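Local structure of putative transcriptional regulator (TetR/AcrR family) (Acinetobacter sp., 3KNW) at residues D163-A166 / Q167-Q171; D89-M92 / N93-C97. The protein probably binds DNA through a helix-turn-helix motif and regulates transcription, as TetR/AcrR family members do. All blocks are in the same frame, centred on the assembly; numbering follows the deposited sequence.

How the interactions relate
Interactions 1 and 2 each take in about two and a half turns of one helix, helix 162-183 and helix 87-100 respectively. Their centres lie about 14 Å apart. The two helices pack against each other through I169 and L95, with I169 CG2 4.1 Å from L95 CD1. Both contacts share a neighbour in helix 126-153: A166 and L91 touch I147, while Y170 and Y94 both touch L139 and M143. They differ on their outer sides. Interaction 1 also faces the second subunit, whereas interaction 2 is touched by no other chain of the assembly. Both lie in the tetracyclin repressor-like C-terminal region. The predicted helix-turn-helix is at residues 36-55.

Interaction 1: residues D163-A166 / Q167-Q171; sequences DVLA and QVIYQ
The carboxamide of Q167 turns its NE2 edge to the backbone carbonyl of D163, one helical turn earlier. NE2 donates to D163 O at 2.9 Å, and the bond is nearly straight at 166°. D163 O lies close to the amide plane of Q167, whereas NE2 stands well above the D163 carbonyl plane. The Y170 ring, the other flat group, is directed away from 163-166; the side chain packs on L139 and M143 of helix 126-153 and on W98 of helix 87-100. Y170 CB stays near A166 O, at 3.2 Å. Chi1 of -77° sets Q167 CG beside the backbone N, and the extended chain then runs back along the helix to D163 O. Backbone bonds V168 N to V164 O, I169 N to L165 O and Y170 N to A166 O hold the helix. On another side L165 CG meets I169 CD1 at 3.9 Å, the side chains crossing at a slant. V164 CG1 and V168 CG2 make a looser apolar pair at 4.3 Å. V164 and Q167 pack on Q191 of the second subunit, and V168 on its S195. This is i to i+4 packing along a helix wedged between the core of a TetR-type C-terminal domain and the second subunit.

Interaction 2: residues D89-M92 / N93-C97; sequences DKLM and NYLQC
L91 and L95 meet through different first torsions. L91 has CG anti to its backbone N (chi1 -180°), while L95 has CG beside its own N (chi1 -62°). The two side chains slant across each other, and L91 CD1 comes 4.2 Å from L95 CG. L95 also lies over the L91 carbonyl, with CG nearest to L91 O. The selenomethionine M92 is bent at both later torsions, and its SE reaches L95 CD1 at 4.3 Å. Beyond this helix L95 also packs on Y173 of helix 162-183. M92 and L95 both pack on T196 of helix 187-200. The ring of Y94 leads away from 89-92, with L91 O at its edge. Its OH is hydrogen-bonded to the hydroxyl of Y73 and to W98 NE1, and the Y94 and W98 rings meet at about 90°. Four backbone bonds hold the turns, from N93 N to D89 O at 2.9 Å through Q96 N to M92 O at 2.9 Å. Q96, though exposed, packs on L193 of helix 187-200. With L91, Y94 and L95 buried and D89, N93, Q96 and C97 exposed, this is an amphipathic helix of the all-helical TetR-type C-terminal domain.

Interaction 1: residues D163-A166 / Q167-Q171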
loop_
_atom_site.group_PDB
_atom_site.type_symbol
_atom_site.label_atom_id
_atom_site.label_comp_id
_atom_site.label_asym_id
_atom_site.label_seq_id
_atom_site.Cartn_x
_atom_site.Cartn_y
_atom_site.Cartn_z
ATOM N N ASP A 163 -13.076 -1.473 -16.911
ATOM C CA ASP A 163 -12.971 -0.531 -15.827
ATOM C C ASP A 163 -12.800 -1.291 -14.499
ATOM O O ASP A 163 -12.193 -0.764 -13.551
ATOM C CB ASP A 163 -14.161 0.427 -15.874
ATOM C CG ASP A 163 -14.247 1.161 -17.232
ATOM O OD1 ASP A 163 -13.733 2.337 -17.237
ATOM O OD2 ASP A 163 -14.719 0.507 -18.305
ATOM N N VAL A 164 -13.327 -2.519 -14.427
ATOM C CA VAL A 164 -13.135 -3.401 -13.276
ATOM C C VAL A 164 -11.737 -3.988 -13.344
ATOM O O VAL A 164 -10.993 -4.020 -12.371
ATOM C CB VAL A 164 -14.269 -4.501 -13.210
ATOM C CG1 VAL A 164 -14.010 -5.555 -12.150
ATOM C CG2 VAL A 164 -15.597 -3.843 -12.939
ATOM N N LEU A 165 -11.300 -4.415 -14.511
ATOM C CA LEU A 165 -10.067 -5.201 -14.517
ATOM C C LEU A 165 -8.887 -4.268 -14.218
ATOM O O LEU A 165 -7.965 -4.636 -13.527
ATOM C CB LEU A 165 -9.936 -5.952 -15.814
ATOM C CG LEU A 165 -8.829 -6.967 -15.962
ATOM C CD1 LEU A 165 -8.850 -8.037 -14.883
ATOM C CD2 LEU A 165 -8.968 -7.610 -17.348
ATOM N N ALA A 166 -8.916 -3.053 -14.722
ATOM C CA ALA A 166 -7.823 -2.157 -14.488
ATOM C C ALA A 166 -7.675 -1.870 -13.006
ATOM O O ALA A 166 -6.579 -1.677 -12.536
ATOM C CB ALA A 166 -8.029 -0.903 -15.233
ATOM N N GLN A 167 -8.782 -1.867 -12.256
ATOM C CA GLN A 167 -8.727 -1.630 -10.807
ATOM C C GLN A 167 -8.168 -2.851 -10.070
ATOM O O GLN A 167 -7.343 -2.719 -9.152
ATOM C CB GLN A 167 -10.121 -1.349 -10.226
ATOM C CG GLN A 167 -10.672 0.072 -10.477
ATOM C CD GLN A 167 -12.102 0.220 -9.968
ATOM O OE1 GLN A 167 -12.352 0.417 -8.739
ATOM N NE2 GLN A 167 -13.045 0.122 -10.883
ATOM N N VAL A 168 -8.676 -4.016 -10.448
ATOM C CA VAL A 168 -8.198 -5.191 -9.892
ATOM C C VAL A 168 -6.691 -5.289 -10.077
ATOM O O VAL A 168 -5.923 -5.482 -9.120
ATOM C CB VAL A 168 -8.799 -6.379 -10.575
ATOM C CG1 VAL A 168 -7.983 -7.617 -10.118
ATOM C CG2 VAL A 168 -10.262 -6.458 -10.231
ATOM N N ILE A 169 -6.264 -5.144 -11.315
ATOM C CA ILE A 169 -4.845 -5.255 -11.593
ATOM C C ILE A 169 -4.061 -4.185 -10.810
ATOM O O ILE A 169 -3.086 -4.509 -10.061
ATOM C CB ILE A 169 -4.565 -5.159 -13.078
ATOM C CG1 ILE A 169 -5.052 -6.396 -13.778
ATOM C CG2 ILE A 169 -3.098 -4.983 -13.346
ATOM C CD1 ILE A 169 -5.010 -6.244 -15.279
ATOM N N TYR A 170 -4.516 -2.940 -10.892
ATOM C CA TYR A 170 -3.772 -1.902 -10.215
ATOM C C TYR A 170 -3.776 -2.067 -8.667
ATOM O O TYR A 170 -2.775 -1.830 -8.011
ATOM C CB TYR A 170 -4.231 -0.521 -10.647
ATOM C CG TYR A 170 -3.349 0.575 -10.132
ATOM C CD1 TYR A 170 -2.202 0.945 -10.799
ATOM C CD2 TYR A 170 -3.674 1.268 -8.998
ATOM C CE1 TYR A 170 -1.393 1.999 -10.337
ATOM C CE2 TYR A 170 -2.861 2.319 -8.536
ATOM C CZ TYR A 170 -1.748 2.687 -9.230
ATOM O OH TYR A 170 -0.954 3.706 -8.759
ATOM N N GLN A 171 -4.875 -2.525 -8.110
ATOM C CA GLN A 171 -4.943 -2.727 -6.683
ATOM C C GLN A 171 -4.016 -3.835 -6.254
ATOM O O GLN A 171 -3.322 -3.663 -5.294
ATOM C CB GLN A 171 -6.348 -3.068 -6.260
ATOM C CG GLN A 171 -7.226 -1.842 -6.172
ATOM C CD GLN A 171 -8.676 -2.155 -5.965
ATOM O OE1 GLN A 171 -9.519 -1.306 -6.118
ATOM N NE2 GLN A 171 -8.965 -3.363 -5.621
#

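Interaction 2: residues D89-M92 / N93-C97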
loop_
_atom_site.group_PDB
_atom_site.type_symbol
_atom_site.label_atom_id
_atom_site.label_comp_id
_atom_site.label_asym_id
_atom_site.label_seq_id
_atom_site.Cartn_x
_atom_site.Cartn_y
_atom_site.Cartn_z
ATOM N N ASP A 89 0.551 -7.196 -24.636
ATOM C CA ASP A 89 1.973 -7.104 -24.424
ATOM C C ASP A 89 2.311 -5.720 -23.958
ATOM O O ASP A 89 3.252 -5.557 -23.199
ATOM C CB ASP A 89 2.787 -7.526 -25.696
ATOM C CG ASP A 89 2.667 -9.040 -25.996
ATOM O OD1 ASP A 89 1.883 -9.757 -25.307
ATOM O OD2 ASP A 89 3.325 -9.524 -26.927
ATOM N N LYS A 90 1.580 -4.707 -24.386
ATOM C CA LYS A 90 1.911 -3.371 -23.888
ATOM C C LYS A 90 1.699 -3.288 -22.374
ATOM O O LYS A 90 2.447 -2.604 -21.649
ATOM C CB LYS A 90 1.057 -2.320 -24.579
ATOM C CG LYS A 90 1.643 -1.774 -25.905
ATOM C CD LYS A 90 0.699 -0.772 -26.502
ATOM C CE LYS A 90 0.702 -0.792 -28.064
ATOM N NZ LYS A 90 -0.603 -0.314 -28.590
ATOM N N LEU A 91 0.662 -4.002 -21.918
ATOM C CA LEU A 91 0.213 -3.983 -20.538
ATOM C C LEU A 91 1.135 -4.864 -19.694
ATOM O O LEU A 91 1.429 -4.548 -18.548
ATOM C CB LEU A 91 -1.241 -4.479 -20.440
ATOM C CG LEU A 91 -1.817 -4.499 -19.020
ATOM C CD1 LEU A 91 -1.543 -3.243 -18.303
ATOM C CD2 LEU A 91 -3.256 -4.715 -19.056
HETATM N N MSE A 92 1.620 -5.949 -20.269
HETATM C CA MSE A 92 2.559 -6.828 -19.538
HETATM C C MSE A 92 3.898 -6.152 -19.468
HETATM O O MSE A 92 4.584 -6.239 -18.492
HETATM C CB MSE A 92 2.674 -8.204 -20.180
HETATM C CG MSE A 92 1.427 -9.067 -20.035
HETATM SE SE MSE A 92 0.790 -9.283 -18.229
HETATM C CE MSE A 92 2.435 -9.937 -17.381
ATOM N N ASN A 93 4.232 -5.401 -20.481
ATOM C CA ASN A 93 5.424 -4.580 -20.439
ATOM C C ASN A 93 5.501 -3.601 -19.269
ATOM O O ASN A 93 6.428 -3.649 -18.467
ATOM C CB ASN A 93 5.444 -3.752 -21.700
ATOM C CG ASN A 93 6.538 -4.057 -22.534
ATOM O OD1 ASN A 93 6.411 -4.832 -23.498
ATOM N ND2 ASN A 93 7.669 -3.431 -22.228
ATOM N N TYR A 94 4.539 -2.682 -19.243
ATOM C CA TYR A 94 4.348 -1.743 -18.145
ATOM C C TYR A 94 4.459 -2.399 -16.772
ATOM O O TYR A 94 5.219 -1.960 -15.932
ATOM C CB TYR A 94 2.967 -1.100 -18.229
ATOM C CG TYR A 94 2.584 -0.328 -17.000
ATOM C CD1 TYR A 94 3.224 0.847 -16.672
ATOM C CD2 TYR A 94 1.577 -0.788 -16.148
ATOM C CE1 TYR A 94 2.873 1.547 -15.544
ATOM C CE2 TYR A 94 1.223 -0.092 -15.014
ATOM C CZ TYR A 94 1.879 1.091 -14.723
ATOM O OH TYR A 94 1.535 1.804 -13.592
ATOM N N LEU A 95 3.692 -3.438 -16.568
ATOM C CA LEU A 95 3.676 -4.119 -15.306
ATOM C C LEU A 95 5.039 -4.719 -14.980
ATOM O O LEU A 95 5.478 -4.750 -13.804
ATOM C CB LEU A 95 2.618 -5.257 -15.345
ATOM C CG LEU A 95 1.176 -4.794 -15.557
ATOM C CD1 LEU A 95 0.158 -6.018 -15.547
ATOM C CD2 LEU A 95 0.762 -3.704 -14.551
ATOM N N GLN A 96 5.687 -5.248 -16.022
ATOM C CA GLN A 96 6.955 -5.906 -15.839
ATOM C C GLN A 96 7.983 -4.883 -15.382
ATOM O O GLN A 96 8.854 -5.218 -14.570
ATOM C CB GLN A 96 7.394 -6.721 -17.094
ATOM C CG GLN A 96 7.493 -8.240 -16.766
ATOM C CD GLN A 96 7.063 -9.216 -17.889
ATOM O OE1 GLN A 96 6.573 -8.818 -18.958
ATOM N NE2 GLN A 96 7.272 -10.519 -17.634
ATOM N N CYS A 97 7.831 -3.650 -15.889
ATOM C CA CYS A 97 8.576 -2.481 -15.460
ATOM C C CYS A 97 8.277 -2.102 -13.997
ATOM O O CYS A 97 9.209 -1.732 -13.264
ATOM C CB CYS A 97 8.305 -1.270 -16.402
ATOM S SG CYS A 97 9.557 -1.036 -17.629
#